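Local atomic coordinates of uncharacterized protein (Bacteroides thetaiotaomicron, PDB entry 4LB8), a protein that is of unknown function but belongs to the DUF4848 family and is probably exported, perhaps as a lipoprotein. Residues F104-A109 with T146-R151; I65-A70 with D100-N105. One frame throughout, in Å; residues are numbered along the deposited sequence.

Interaction 1 of 2, residues F104-A109 with T146-R151; sequences FNTIDA and TDFKER
Phe148 is pressed against the backbone of Phe104 and Asn105, and its side chain can be followed outward. CB lies 3.4 Å from Phe104 O and touches Thr106 OG1. CG, anti to the backbone N (chi1 -177°), carries the ring to Asn105, whose CA sits over one face, 3.9 Å from the ring centroid and 14° off the normal: a CH-pi contact. CE2 of Phe148 is 3.2 Å from Asn105 OD1, and at the tip CZ lies 3.7 Å from Asn105 CG. The amide stands above and outside the ring at CE2, its plane 33° from that of the ring. Next in the helix, Lys149 CG crosses Thr106 OG1 at 3.4 Å.

Asn105 OD1 accepts from Ile107 N, in the carbonyl plane, and from Asp108 N, which stands above that plane, both at 2.9 Å; ND2 binds Asp111. An alanine here would probably leave both N-H groups without this acceptor and Asp111 without its amide partner, and strip CE2 and CZ of the amide's contacts. Asp147 caps the helix that follows, its OD1 accepting from Glu150 N. The arrangement is an Asx turn, extended to an Asx motif, against the first turn of a capped helix.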
# COMPACT_ATOMS: atom_id res chain seq x y z
N PHE A 104 20.71 -8.56 -0.20
CA PHE A 104 19.38 -9.17 -0.04
C PHE A 104 18.44 -8.19 0.66
O PHE A 104 18.91 -7.22 1.26
CB PHE A 104 19.47 -10.54 0.68
CG PHE A 104 20.01 -11.61 -0.24
CD1 PHE A 104 19.17 -12.27 -1.14
CD2 PHE A 104 21.38 -11.87 -0.31
CE1 PHE A 104 19.69 -13.21 -2.04
CE2 PHE A 104 21.90 -12.79 -1.24
CZ PHE A 104 21.05 -13.46 -2.09
N ASN A 105 17.12 -8.39 0.49
CA ASN A 105 16.09 -7.52 1.04
C ASN A 105 15.98 -7.71 2.55
O ASN A 105 15.58 -8.78 3.03
CB ASN A 105 14.74 -7.79 0.36
CG ASN A 105 13.67 -6.74 0.58
OD1 ASN A 105 13.61 -6.05 1.59
ND2 ASN A 105 12.74 -6.65 -0.34
N THR A 106 16.32 -6.62 3.28
CA THR A 106 16.32 -6.53 4.75
C THR A 106 14.95 -6.09 5.30
O THR A 106 14.72 -6.21 6.51
CB THR A 106 17.41 -5.56 5.23
OG1 THR A 106 17.25 -4.30 4.58
CG2 THR A 106 18.80 -6.09 4.99
N ILE A 107 14.06 -5.59 4.44
CA ILE A 107 12.73 -5.14 4.86
C ILE A 107 11.72 -6.31 4.73
O ILE A 107 11.12 -6.70 5.74
CB ILE A 107 12.29 -3.88 4.07
CG1 ILE A 107 13.33 -2.74 4.23
CG2 ILE A 107 10.88 -3.43 4.49
CD1 ILE A 107 13.17 -1.55 3.26
N ASP A 108 11.54 -6.88 3.52
CA ASP A 108 10.62 -7.99 3.28
C ASP A 108 11.41 -9.30 3.07
O ASP A 108 12.05 -9.49 2.03
CB ASP A 108 9.72 -7.67 2.08
CG ASP A 108 8.68 -8.71 1.73
OD1 ASP A 108 8.59 -9.74 2.44
OD2 ASP A 108 7.95 -8.50 0.72
N ALA A 109 11.32 -10.22 4.05
CA ALA A 109 12.01 -11.52 4.03
C ALA A 109 11.37 -12.55 3.09
O ALA A 109 11.95 -13.63 2.90
CB ALA A 109 12.10 -12.10 5.43
N THR A 146 25.02 1.20 0.88
CA THR A 146 25.60 0.65 2.11
C THR A 146 24.80 -0.58 2.55
O THR A 146 25.37 -1.62 2.90
CB THR A 146 25.63 1.71 3.22
OG1 THR A 146 24.29 2.20 3.39
CG2 THR A 146 26.59 2.87 2.90
N ASP A 147 23.47 -0.46 2.46
CA ASP A 147 22.49 -1.47 2.85
C ASP A 147 21.29 -1.40 1.91
O ASP A 147 21.14 -0.41 1.19
CB ASP A 147 22.05 -1.26 4.32
CG ASP A 147 21.54 0.14 4.65
OD1 ASP A 147 20.48 0.53 4.11
OD2 ASP A 147 22.17 0.83 5.49
N PHE A 148 20.42 -2.44 1.94
CA PHE A 148 19.22 -2.50 1.10
C PHE A 148 18.23 -1.35 1.43
O PHE A 148 17.57 -0.83 0.53
CB PHE A 148 18.52 -3.87 1.24
CG PHE A 148 17.33 -3.98 0.32
CD1 PHE A 148 17.49 -4.27 -1.03
CD2 PHE A 148 16.05 -3.68 0.78
CE1 PHE A 148 16.40 -4.28 -1.90
CE2 PHE A 148 14.96 -3.68 -0.09
CZ PHE A 148 15.15 -4.00 -1.42
N LYS A 149 18.13 -0.98 2.73
CA LYS A 149 17.26 0.07 3.25
C LYS A 149 17.59 1.43 2.61
O LYS A 149 16.69 2.22 2.35
CB LYS A 149 17.35 0.15 4.78
CG LYS A 149 16.74 -1.06 5.50
CD LYS A 149 16.27 -0.74 6.93
CE LYS A 149 15.25 -1.73 7.49
NZ LYS A 149 15.89 -2.90 8.15
N GLU A 150 18.86 1.67 2.27
CA GLU A 150 19.30 2.91 1.62
C GLU A 150 18.72 3.01 0.18
O GLU A 150 18.38 4.10 -0.27
CB GLU A 150 20.82 2.99 1.64
CG GLU A 150 21.39 4.38 1.42
CD GLU A 150 22.82 4.38 0.91
OE1 GLU A 150 23.63 3.56 1.40
OE2 GLU A 150 23.13 5.19 0.00
N ARG A 151 18.55 1.86 -0.51
CA ARG A 151 17.99 1.78 -1.86
C ARG A 151 16.49 2.10 -1.88
O ARG A 151 16.03 2.79 -2.79
CB ARG A 151 18.25 0.40 -2.48
CG ARG A 151 17.81 0.26 -3.93
CD ARG A 151 17.88 -1.17 -4.38
NE ARG A 151 17.29 -1.33 -5.71
CZ ARG A 151 16.09 -1.84 -5.94
NH1 ARG A 151 15.33 -2.25 -4.93
NH2 ARG A 151 15.63 -1.95 -7.18

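Interaction 2 of 2, residues I65-A70 with D100-N105; sequences ILMQEA and DVFMFN
Phe102 meets Met67, present as selenomethionine, in a Met-aromatic contact that fastens the loop 100-105 to the helix 63-80. The evidence is positional: Met67 SE lies 4.4 Å from the ring centroid and 18° off the ring normal, so the selenium is over the face. The terminal methyl adds a CH-pi contact on that same face, Met67 CE standing 4.0 Å from the centroid. The Met67 chain bends at its last two torsions (chi2 60°, chi3 91°), and the second bend brings CE over the ring instead of extending it past.

The side-chain contacts that remain are apolar. On the face of the ring opposite Met67 CE lies the methyl Val101 CG1, offset toward the rim, so that the phenyl is held between a helix side chain and its own neighbour in the loop. Leu66 joins the two loop residues: its CD2 meets Val101 CG1 tip to tip at 3.8 Å, while the same methyl is 3.8 Å from Phe102 CE2 as the leucine and phenylalanine slide past each other. One turn further along the helix, Ala70 CB approaches Phe102 CE2 at 4.3 Å, a looser touch.

Polar bonds lie around the contact and not across it. Phe102 O receives a weak hydrogen bond from Arg117 NH2, and Ala70 O is bonded to Tyr94 OH on helix 84-98, which also lays Tyr98 against Ala70. Asn254 of the second subunit packs on Met67, placing the helix side of the contact beside the dimer interface.

The tip of the ring reaches the helix backbone itself: Phe102 CZ is 3.8 Å from Met67 N and 4.0 Å from Met67 CA.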
# COMPACT_ATOMS: atom_id res chain seq x y z
N ILE A 65 26.43 -10.95 -15.71
CA ILE A 65 26.48 -12.40 -15.97
C ILE A 65 26.22 -13.16 -14.67
O ILE A 65 25.48 -14.15 -14.68
CB ILE A 65 27.82 -12.85 -16.67
CG1 ILE A 65 28.12 -12.05 -17.98
CG2 ILE A 65 27.91 -14.38 -16.86
CD1 ILE A 65 27.23 -12.34 -19.26
N LEU A 66 26.78 -12.66 -13.55
CA LEU A 66 26.55 -13.24 -12.22
C LEU A 66 25.06 -13.13 -11.83
O LEU A 66 24.55 -14.07 -11.24
CB LEU A 66 27.44 -12.55 -11.17
CG LEU A 66 27.58 -13.28 -9.84
CD1 LEU A 66 28.33 -14.59 -10.00
CD2 LEU A 66 28.24 -12.39 -8.82
N MSE A 67 24.38 -12.02 -12.15
CA MSE A 67 22.95 -11.79 -11.87
C MSE A 67 22.10 -12.77 -12.68
O MSE A 67 21.16 -13.34 -12.14
CB MSE A 67 22.55 -10.33 -12.18
CG MSE A 67 21.13 -9.96 -11.72
SE MSE A 67 20.83 -10.16 -9.81
CE MSE A 67 21.30 -8.35 -9.21
N GLN A 68 22.46 -13.01 -13.95
CA GLN A 68 21.80 -14.02 -14.78
C GLN A 68 21.88 -15.39 -14.08
O GLN A 68 20.86 -16.06 -13.90
CB GLN A 68 22.46 -14.12 -16.18
CG GLN A 68 22.27 -12.94 -17.09
CD GLN A 68 21.01 -13.03 -17.92
OE1 GLN A 68 20.07 -12.24 -17.74
NE2 GLN A 68 20.98 -13.96 -18.89
N GLU A 69 23.10 -15.77 -13.64
CA GLU A 69 23.39 -17.02 -12.95
C GLU A 69 22.63 -17.12 -11.63
O GLU A 69 22.04 -18.17 -11.35
CB GLU A 69 24.89 -17.12 -12.69
CG GLU A 69 25.73 -17.38 -13.92
CD GLU A 69 27.21 -17.56 -13.65
OE1 GLU A 69 27.61 -17.57 -12.46
OE2 GLU A 69 27.98 -17.71 -14.63
N ALA A 70 22.66 -16.03 -10.82
CA ALA A 70 22.05 -15.96 -9.50
C ALA A 70 20.55 -16.20 -9.60
O ALA A 70 20.03 -17.03 -8.85
CB ALA A 70 22.34 -14.61 -8.86
N ASP A 100 27.71 -11.32 -0.90
CA ASP A 100 28.83 -10.39 -0.81
C ASP A 100 28.83 -9.43 -2.02
O ASP A 100 28.77 -8.20 -1.81
CB ASP A 100 30.15 -11.16 -0.67
CG ASP A 100 30.29 -11.68 0.74
OD1 ASP A 100 29.58 -12.67 1.08
OD2 ASP A 100 31.00 -11.04 1.54
N VAL A 101 28.85 -9.97 -3.27
CA VAL A 101 28.75 -9.16 -4.49
C VAL A 101 27.36 -8.48 -4.51
O VAL A 101 27.24 -7.28 -4.81
CB VAL A 101 28.99 -10.00 -5.77
CG1 VAL A 101 28.95 -9.14 -7.02
CG2 VAL A 101 30.32 -10.75 -5.71
N PHE A 102 26.31 -9.26 -4.13
CA PHE A 102 24.93 -8.80 -4.10
C PHE A 102 24.43 -8.61 -2.70
O PHE A 102 25.05 -9.00 -1.72
CB PHE A 102 24.00 -9.73 -4.91
CG PHE A 102 24.37 -9.79 -6.36
CD1 PHE A 102 24.72 -8.64 -7.07
CD2 PHE A 102 24.39 -11.01 -7.04
CE1 PHE A 102 25.05 -8.70 -8.43
CE2 PHE A 102 24.74 -11.08 -8.39
CZ PHE A 102 25.05 -9.92 -9.08
N MSE A 103 23.26 -8.01 -2.62
CA MSE A 103 22.56 -7.53 -1.44
C MSE A 103 21.16 -8.15 -1.39
O MSE A 103 20.50 -8.27 -2.42
CB MSE A 103 22.52 -6.02 -1.69
CG MSE A 103 21.86 -5.19 -0.70
SE MSE A 103 21.99 -3.39 -1.37
CE MSE A 103 20.70 -3.33 -2.74
N PHE A 104 20.71 -8.56 -0.20
CA PHE A 104 19.38 -9.17 -0.04
C PHE A 104 18.44 -8.19 0.66
O PHE A 104 18.91 -7.22 1.26
CB PHE A 104 19.47 -10.54 0.68
CG PHE A 104 20.01 -11.61 -0.24
CD1 PHE A 104 19.17 -12.27 -1.14
CD2 PHE A 104 21.38 -11.87 -0.31
CE1 PHE A 104 19.69 -13.21 -2.04
CE2 PHE A 104 21.90 -12.79 -1.24
CZ PHE A 104 21.05 -13.46 -2.09
N ASN A 105 17.12 -8.39 0.49
CA ASN A 105 16.09 -7.52 1.04
C ASN A 105 15.98 -7.71 2.55
O ASN A 105 15.58 -8.78 3.03
CB ASN A 105 14.74 -7.79 0.36
CG ASN A 105 13.67 -6.74 0.58
OD1 ASN A 105 13.61 -6.05 1.59
ND2 ASN A 105 12.74 -6.65 -0.34

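In the fold
Interaction 2 is buried and interaction 1 at the surface, with centres about 14 Å apart; they share Phe104 and Asn105 on one continuous loop after helix 84-98. That loop is held by helix 63-80 at its start and by helix 148-152 farther on. Interaction 2 is almost wholly apolar, whereas interaction 1 mixes ring packing with carbonyl, amide and hydroxyl groups, as suits its more exposed place. Met103, next to Phe102 in the chain, packs its CE 3.8 Å from Phe148 CD1, so the two contacts adjoin there; its backbone bonds to Tyr115, whose ring meets Phe148. The second subunit packs on Met67 of interaction 2 and meets Arg151 of segment 146-151 through a cation-pi contact with its Tyr184.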